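PDB 2YOY: Rbam17540 from Bacillus amyloliquefaciens, which probably cleaves cellulose or related polysaccharides by copper-dependent oxidation, as a lytic polysaccharide mono-oxygenase of the CBM33 type. Local coordinates for residues Pro52-Asn60 / Ile66-Thr74; Gly86-Pro97 / Lys135-Val146. All coordinates share one frame; numbering follows the deposited sequence.

In the fold
Two ways of joining separate pieces of chain appear in this immunoglobulin-like lytic polysaccharide mono-oxygenase fold. Interaction 1 (52-60 with 66-74) ties two loop segments through one aspartate, whereas interaction 2 (86-97 with 135-146) pairs two antiparallel strands of the three-stranded sheet 2-6, 86-94, 141-146. They lie on opposite sides of the chain's centre, with their own centres about 22 Å apart and nearest atoms about 10 Å apart, so they do not touch. Copper(I), held by H1 and H98, is about 7 Å from the side chain of P97 in interaction 2 and about 12 Å from that of I66 in interaction 1.

Interaction 1: Pro52-Asn60 / Ile66-Thr74; sequences PDGRIASAN and IDFGLDKQT
R55 and F68 lie flat on one another, guanidinium and ring planes only 11° apart and their centres 3.9 Å from each other, a stack that is also a cation-pi contact because R55 CZ sits over the ring face. The bend of R55 at chi2 (-81°) turns the chain across the ring. From there R55 NH1 reaches D71 OD2 at 3.0 Å, a salt bridge lying near the guanidinium plane but meeting the carboxylate from above its own. S58 OG donates to D71 OD2 from the opposite face, on its syn side, at 2.6 Å. OG is placed for this by chi1 of 75°, between the backbone N and the carbonyl carbon, and it also bonds the backbone N of G61. D71 OD1, in turn, accepts from S58 N at 2.9 Å and from a water that bridges to A57 N. A57 CB packs on L70 CB, while the edge of F68 faces S58 OG. Both carboxylate oxygens of D71 thus have donors from the turn I56-A59, and R55 meets the carboxylate at its guanidinium edge and the ring with its face. This would be expected to favour the ionised aspartate, and it holds the 3-10 segment 69-71 against the turn that leads into helix 59-62.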
# COMPACT_ATOMS: atom_id res chain seq x y z
N PRO A 52 -13.77 -2.35 -0.41
CA PRO A 52 -14.60 -1.19 -0.67
C PRO A 52 -13.98 0.14 -0.27
O PRO A 52 -13.02 0.19 0.49
CB PRO A 52 -15.85 -1.42 0.17
CG PRO A 52 -15.48 -2.42 1.20
CD PRO A 52 -14.26 -3.19 0.69
N ASP A 53 -14.53 1.22 -0.80
CA ASP A 53 -14.07 2.55 -0.43
C ASP A 53 -14.09 2.71 1.10
O ASP A 53 -14.98 2.20 1.80
CB ASP A 53 -14.97 3.61 -1.10
CG ASP A 53 -14.69 3.76 -2.61
OD1 ASP A 53 -13.66 3.29 -3.13
OD2 ASP A 53 -15.50 4.41 -3.30
N GLY A 54 -13.08 3.39 1.63
CA GLY A 54 -12.92 3.55 3.08
C GLY A 54 -12.27 2.33 3.76
O GLY A 54 -12.02 2.37 4.95
N ARG A 55 -12.04 1.26 2.99
CA ARG A 55 -11.41 0.04 3.49
C ARG A 55 -10.22 -0.40 2.63
O ARG A 55 -9.79 -1.56 2.68
CB ARG A 55 -12.42 -1.09 3.59
CG ARG A 55 -13.53 -0.83 4.58
CD ARG A 55 -13.08 -1.13 6.00
NE ARG A 55 -14.08 -0.74 7.00
CZ ARG A 55 -13.91 0.20 7.94
NH1 ARG A 55 -12.76 0.88 8.05
NH2 ARG A 55 -14.90 0.48 8.80
N ILE A 56 -9.71 0.53 1.81
CA ILE A 56 -8.64 0.22 0.90
C ILE A 56 -7.31 0.03 1.63
O ILE A 56 -6.58 -0.95 1.38
CB ILE A 56 -8.49 1.32 -0.20
CG1 ILE A 56 -9.77 1.35 -1.05
CG2 ILE A 56 -7.30 1.04 -1.10
CD1 ILE A 56 -9.88 2.55 -1.95
N ALA A 57 -6.98 0.98 2.50
CA ALA A 57 -5.72 0.91 3.22
C ALA A 57 -5.60 -0.33 4.11
O ALA A 57 -4.53 -0.87 4.25
CB ALA A 57 -5.51 2.18 3.99
N SER A 58 -6.69 -0.83 4.70
CA SER A 58 -6.64 -2.02 5.55
C SER A 58 -6.96 -3.30 4.76
O SER A 58 -6.93 -4.40 5.31
CB SER A 58 -7.61 -1.91 6.71
OG SER A 58 -8.93 -2.10 6.27
N ALA A 59 -7.26 -3.15 3.46
CA ALA A 59 -7.78 -4.25 2.66
C ALA A 59 -8.97 -4.93 3.35
O ALA A 59 -9.09 -6.15 3.40
CB ALA A 59 -6.65 -5.25 2.33
N ASN A 60 -9.88 -4.09 3.86
CA ASN A 60 -11.02 -4.54 4.65
C ASN A 60 -10.62 -5.49 5.82
O ASN A 60 -11.15 -6.59 5.97
CB ASN A 60 -12.07 -5.16 3.73
CG ASN A 60 -13.48 -5.03 4.28
OD1 ASN A 60 -13.67 -4.48 5.36
ND2 ASN A 60 -14.45 -5.59 3.58
N ILE A 66 -5.98 -8.48 10.42
CA ILE A 66 -5.64 -7.24 11.04
C ILE A 66 -6.97 -6.52 11.30
O ILE A 66 -8.03 -7.04 10.99
CB ILE A 66 -4.70 -6.32 10.17
CG1 ILE A 66 -5.35 -6.00 8.83
CG2 ILE A 66 -3.36 -6.97 9.93
CD1 ILE A 66 -4.53 -5.09 7.91
N ASP A 67 -6.89 -5.36 11.91
CA ASP A 67 -8.11 -4.55 12.21
C ASP A 67 -8.23 -3.44 11.16
O ASP A 67 -7.63 -3.54 10.10
CB ASP A 67 -8.05 -4.01 13.64
CG ASP A 67 -6.80 -3.19 13.91
OD1 ASP A 67 -6.20 -2.65 12.94
OD2 ASP A 67 -6.39 -3.07 15.10
N PHE A 68 -9.01 -2.39 11.43
CA PHE A 68 -9.26 -1.33 10.48
C PHE A 68 -8.42 -0.07 10.76
O PHE A 68 -8.72 0.99 10.21
CB PHE A 68 -10.75 -0.90 10.46
CG PHE A 68 -11.71 -1.99 10.06
CD1 PHE A 68 -11.49 -2.75 8.95
CD2 PHE A 68 -12.85 -2.24 10.83
CE1 PHE A 68 -12.34 -3.79 8.59
CE2 PHE A 68 -13.73 -3.25 10.48
CZ PHE A 68 -13.48 -4.02 9.36
N GLY A 69 -7.36 -0.20 11.57
CA GLY A 69 -6.54 0.96 11.92
C GLY A 69 -5.92 1.78 10.76
O GLY A 69 -5.81 2.98 10.88
N LEU A 70 -5.54 1.09 9.70
CA LEU A 70 -4.95 1.72 8.56
C LEU A 70 -5.93 2.63 7.78
O LEU A 70 -5.51 3.49 7.02
CB LEU A 70 -4.30 0.75 7.64
CG LEU A 70 -3.10 0.04 8.27
CD1 LEU A 70 -2.71 -1.06 7.30
CD2 LEU A 70 -1.93 0.97 8.53
N ASP A 71 -7.22 2.47 8.05
CA ASP A 71 -8.20 3.21 7.30
C ASP A 71 -8.42 4.63 7.79
O ASP A 71 -9.05 5.41 7.08
CB ASP A 71 -9.52 2.45 7.25
CG ASP A 71 -9.44 1.15 6.48
OD1 ASP A 71 -8.76 1.10 5.41
OD2 ASP A 71 -10.10 0.17 6.92
N LYS A 72 -7.87 4.98 8.96
CA LYS A 72 -7.92 6.35 9.41
C LYS A 72 -7.27 7.22 8.36
O LYS A 72 -6.32 6.81 7.72
CB LYS A 72 -7.20 6.55 10.73
CG LYS A 72 -7.92 5.95 11.92
CD LYS A 72 -7.41 6.57 13.23
CE LYS A 72 -8.23 6.09 14.42
NZ LYS A 72 -7.78 6.78 15.66
N GLN A 73 -7.78 8.42 8.16
CA GLN A 73 -7.17 9.31 7.18
C GLN A 73 -7.35 10.77 7.52
O GLN A 73 -8.46 11.30 7.48
CB GLN A 73 -7.71 9.00 5.79
CG GLN A 73 -7.08 9.73 4.63
CD GLN A 73 -5.58 9.46 4.50
OE1 GLN A 73 -5.14 8.31 4.47
NE2 GLN A 73 -4.80 10.54 4.49
N THR A 74 -6.26 11.39 7.91
CA THR A 74 -6.19 12.83 8.10
C THR A 74 -4.91 13.35 7.48
O THR A 74 -3.97 12.58 7.20
CB THR A 74 -6.22 13.27 9.58
OG1 THR A 74 -4.98 12.93 10.22
CG2 THR A 74 -7.38 12.65 10.33
O HOH W 1 -9.01 2.87 3.29

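Interaction 2: Gly86-Pro97 / Lys135-Val146; sequences GFNTFTWHYTAP and KADTNLTHKIFV
G86 O is gripped from opposite faces of its carbonyl plane: V146 N bonds it at 2.8 Å from one, and N88 ND2 at 3.1 Å from the other. The same N88 nitrogen also bonds R84 O. From this end, hydrogen-bonded pairs G86-V146, N88-I144 and F90-H142 run along the antiparallel ladder, and W92 N extends it to L140 O.

On the face that carries F87, that ring is sandwiched. One side receives the edge of F145, with the planes at 85° in a T-shaped pair; over the other lies the K143 chain, extended beyond CG, whose CE is 3.5 Å from the F87 ring centroid and whose NZ makes a cation-pi contact. F145 in turn offers a face to G86 CA. Farther along this side T91 OG1 and T141 OG1 share a 2.6 Å hydrogen bond, each hydroxyl lying anti to its carbonyl carbon (chi1 -62° and -64°).

The other face looks into the protein. Here F90 CE1 packs on I144 CB at 3.7 Å, and the rings of W92 and H142 meet rim to rim; W92 NE1 and H142 ND1 both bond the hydroxyl of Y105, on strand 100-108. Beyond the ladder, A136 CB lies over the Y94 ring, 3.7 Å from its centroid. Y94 OH bonds W103 NE1 and donates to a water that in turn donates to N139 O and L140 O.

The chemistry therefore differs by side: the solvent-facing surface relies on the F87-F145 pair, with K143 over the other face of F87, and on a threonine pair, while the inner surface joins apolar packing to polar groups satisfied by tyrosine hydroxyls and water, together fastening the edge strand 141-146 to the strand that leads toward the copper site.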
# COMPACT_ATOMS: atom_id res chain seq x y z
N GLY A 86 8.89 11.40 -10.99
CA GLY A 86 9.68 10.70 -11.98
C GLY A 86 9.81 9.24 -11.68
O GLY A 86 9.07 8.70 -10.86
N PHE A 87 10.80 8.60 -12.29
CA PHE A 87 11.01 7.19 -12.07
C PHE A 87 11.47 6.90 -10.65
O PHE A 87 12.32 7.59 -10.09
CB PHE A 87 12.00 6.59 -13.06
CG PHE A 87 11.40 6.28 -14.41
CD1 PHE A 87 10.39 5.31 -14.56
CD2 PHE A 87 11.90 6.90 -15.55
CE1 PHE A 87 9.88 5.00 -15.82
CE2 PHE A 87 11.39 6.59 -16.80
CZ PHE A 87 10.40 5.63 -16.93
N ASN A 88 10.85 5.89 -10.05
CA ASN A 88 11.17 5.49 -8.69
C ASN A 88 11.11 4.02 -8.67
O ASN A 88 10.41 3.45 -9.53
CB ASN A 88 10.11 6.05 -7.73
CG ASN A 88 10.49 7.43 -7.22
OD1 ASN A 88 11.33 7.58 -6.27
ND2 ASN A 88 9.94 8.45 -7.89
N THR A 89 11.79 3.39 -7.71
CA THR A 89 11.65 1.95 -7.57
C THR A 89 10.82 1.57 -6.34
O THR A 89 10.86 2.25 -5.33
CB THR A 89 13.01 1.28 -7.44
OG1 THR A 89 13.69 1.88 -6.34
CG2 THR A 89 13.80 1.49 -8.72
N PHE A 90 10.10 0.46 -6.47
CA PHE A 90 9.21 -0.05 -5.41
C PHE A 90 9.61 -1.50 -5.21
O PHE A 90 9.44 -2.32 -6.10
CB PHE A 90 7.73 0.08 -5.82
CG PHE A 90 7.32 1.49 -5.98
CD1 PHE A 90 7.64 2.21 -7.12
CD2 PHE A 90 6.65 2.16 -4.92
CE1 PHE A 90 7.31 3.56 -7.22
CE2 PHE A 90 6.33 3.52 -5.04
CZ PHE A 90 6.64 4.21 -6.18
N THR A 91 10.20 -1.78 -4.04
CA THR A 91 10.67 -3.12 -3.70
C THR A 91 9.83 -3.77 -2.62
O THR A 91 9.66 -3.20 -1.53
CB THR A 91 12.12 -3.05 -3.19
OG1 THR A 91 12.94 -2.55 -4.26
CG2 THR A 91 12.60 -4.42 -2.82
N TRP A 92 9.32 -4.95 -2.94
CA TRP A 92 8.53 -5.77 -2.01
C TRP A 92 9.43 -6.70 -1.23
O TRP A 92 10.43 -7.21 -1.77
CB TRP A 92 7.48 -6.57 -2.78
CG TRP A 92 6.35 -5.73 -3.37
CD1 TRP A 92 6.42 -4.93 -4.46
CD2 TRP A 92 4.99 -5.65 -2.90
NE1 TRP A 92 5.18 -4.35 -4.71
CE2 TRP A 92 4.29 -4.78 -3.77
CE3 TRP A 92 4.32 -6.20 -1.83
CZ2 TRP A 92 2.93 -4.45 -3.59
CZ3 TRP A 92 2.95 -5.88 -1.66
CH2 TRP A 92 2.28 -5.04 -2.54
N HIS A 93 9.11 -6.91 0.04
CA HIS A 93 9.65 -7.99 0.86
C HIS A 93 8.52 -9.01 1.05
O HIS A 93 7.39 -8.64 1.42
CB HIS A 93 10.08 -7.47 2.21
CG HIS A 93 10.51 -8.54 3.17
ND1 HIS A 93 11.72 -9.18 3.07
CD2 HIS A 93 9.87 -9.10 4.21
CE1 HIS A 93 11.81 -10.09 4.02
NE2 HIS A 93 10.71 -10.05 4.74
N TYR A 94 8.81 -10.26 0.73
CA TYR A 94 7.85 -11.36 0.79
C TYR A 94 8.17 -12.30 1.95
O TYR A 94 9.31 -12.76 2.10
CB TYR A 94 7.78 -12.12 -0.53
CG TYR A 94 7.31 -11.26 -1.66
CD1 TYR A 94 5.98 -10.89 -1.75
CD2 TYR A 94 8.18 -10.79 -2.63
CE1 TYR A 94 5.54 -10.09 -2.76
CE2 TYR A 94 7.76 -9.98 -3.66
CZ TYR A 94 6.44 -9.62 -3.70
OH TYR A 94 6.00 -8.81 -4.71
N THR A 95 7.18 -12.55 2.81
CA THR A 95 7.27 -13.71 3.72
C THR A 95 6.74 -14.99 3.04
O THR A 95 7.11 -16.10 3.41
CB THR A 95 6.50 -13.45 5.01
OG1 THR A 95 5.11 -13.29 4.72
CG2 THR A 95 7.04 -12.20 5.68
N ALA A 96 5.90 -14.84 2.02
CA ALA A 96 5.44 -15.97 1.25
C ALA A 96 5.18 -15.51 -0.18
O ALA A 96 4.11 -14.92 -0.46
CB ALA A 96 4.19 -16.59 1.87
N PRO A 97 6.18 -15.69 -1.07
CA PRO A 97 6.13 -15.12 -2.45
C PRO A 97 5.28 -15.92 -3.45
O PRO A 97 5.82 -16.62 -4.31
CB PRO A 97 7.59 -15.14 -2.88
CG PRO A 97 8.14 -16.34 -2.16
CD PRO A 97 7.46 -16.38 -0.82
N LYS A 135 6.51 -17.18 -9.31
CA LYS A 135 6.55 -16.62 -7.96
C LYS A 135 6.91 -15.12 -7.95
O LYS A 135 7.62 -14.63 -8.83
CB LYS A 135 7.53 -17.40 -7.08
CG LYS A 135 6.99 -18.80 -6.76
CD LYS A 135 7.85 -19.55 -5.76
CE LYS A 135 7.53 -21.03 -5.78
NZ LYS A 135 6.07 -21.33 -5.87
N ALA A 136 6.41 -14.42 -6.94
CA ALA A 136 6.54 -12.95 -6.85
C ALA A 136 7.98 -12.50 -6.81
O ALA A 136 8.30 -11.38 -7.27
CB ALA A 136 5.79 -12.41 -5.65
N ASP A 137 8.83 -13.32 -6.22
CA ASP A 137 10.22 -12.93 -6.04
C ASP A 137 11.08 -13.17 -7.27
O ASP A 137 12.28 -12.89 -7.23
CB ASP A 137 10.82 -13.56 -4.76
CG ASP A 137 10.75 -15.07 -4.74
OD1 ASP A 137 10.24 -15.70 -5.69
OD2 ASP A 137 11.22 -15.64 -3.74
N THR A 138 10.50 -13.59 -8.39
CA THR A 138 11.21 -13.46 -9.65
C THR A 138 11.20 -12.01 -10.21
O THR A 138 11.85 -11.74 -11.20
CB THR A 138 10.73 -14.43 -10.74
OG1 THR A 138 9.41 -14.07 -11.18
CG2 THR A 138 10.75 -15.86 -10.25
N ASN A 139 10.45 -11.10 -9.58
CA ASN A 139 10.51 -9.67 -9.92
C ASN A 139 10.25 -8.84 -8.65
O ASN A 139 9.16 -8.33 -8.47
CB ASN A 139 9.49 -9.32 -11.02
CG ASN A 139 9.68 -7.92 -11.56
OD1 ASN A 139 10.64 -7.23 -11.20
ND2 ASN A 139 8.80 -7.51 -12.44
N LEU A 140 11.28 -8.69 -7.81
CA LEU A 140 11.17 -8.02 -6.50
C LEU A 140 10.89 -6.52 -6.54
O LEU A 140 10.16 -5.99 -5.67
CB LEU A 140 12.46 -8.21 -5.70
CG LEU A 140 12.65 -9.63 -5.16
CD1 LEU A 140 14.11 -9.83 -4.78
CD2 LEU A 140 11.74 -9.91 -3.98
N THR A 141 11.45 -5.86 -7.53
CA THR A 141 11.52 -4.38 -7.59
C THR A 141 10.98 -3.88 -8.92
O THR A 141 11.36 -4.39 -9.96
CB THR A 141 12.98 -3.93 -7.44
OG1 THR A 141 13.47 -4.30 -6.16
CG2 THR A 141 13.15 -2.42 -7.60
N HIS A 142 10.05 -2.91 -8.87
CA HIS A 142 9.40 -2.38 -10.03
C HIS A 142 9.74 -0.92 -10.24
O HIS A 142 9.79 -0.15 -9.29
CB HIS A 142 7.88 -2.50 -9.83
CG HIS A 142 7.46 -3.88 -9.45
ND1 HIS A 142 6.58 -4.13 -8.44
CD2 HIS A 142 7.90 -5.09 -9.88
CE1 HIS A 142 6.44 -5.43 -8.29
NE2 HIS A 142 7.25 -6.04 -9.14
N LYS A 143 9.92 -0.53 -11.50
CA LYS A 143 10.23 0.87 -11.87
C LYS A 143 8.98 1.47 -12.39
O LYS A 143 8.47 1.05 -13.40
CB LYS A 143 11.26 0.86 -12.99
CG LYS A 143 11.77 2.23 -13.40
CD LYS A 143 12.79 2.04 -14.52
CE LYS A 143 13.23 3.34 -15.14
NZ LYS A 143 13.82 3.06 -16.46
N ILE A 144 8.47 2.43 -11.63
CA ILE A 144 7.21 3.08 -11.87
C ILE A 144 7.45 4.59 -11.96
O ILE A 144 8.18 5.21 -11.14
CB ILE A 144 6.28 2.75 -10.72
CG1 ILE A 144 6.01 1.24 -10.57
CG2 ILE A 144 4.93 3.47 -10.86
CD1 ILE A 144 5.23 0.58 -11.69
N PHE A 145 6.79 5.20 -12.95
CA PHE A 145 6.88 6.63 -13.12
C PHE A 145 5.87 7.35 -12.24
O PHE A 145 4.69 7.17 -12.39
CB PHE A 145 6.74 7.01 -14.59
CG PHE A 145 7.18 8.42 -14.87
CD1 PHE A 145 8.48 8.72 -15.14
CD2 PHE A 145 6.24 9.45 -14.85
CE1 PHE A 145 8.87 10.04 -15.39
CE2 PHE A 145 6.62 10.79 -15.12
CZ PHE A 145 7.93 11.06 -15.42
N VAL A 146 6.32 8.14 -11.27
CA VAL A 146 5.40 8.83 -10.40
C VAL A 146 5.15 10.21 -11.08
O VAL A 146 6.11 10.92 -11.41
CB VAL A 146 6.05 9.09 -9.03
CG1 VAL A 146 5.22 10.04 -8.16
CG2 VAL A 146 6.45 7.79 -8.30
O HOH W 2 7.76 -7.57 -6.16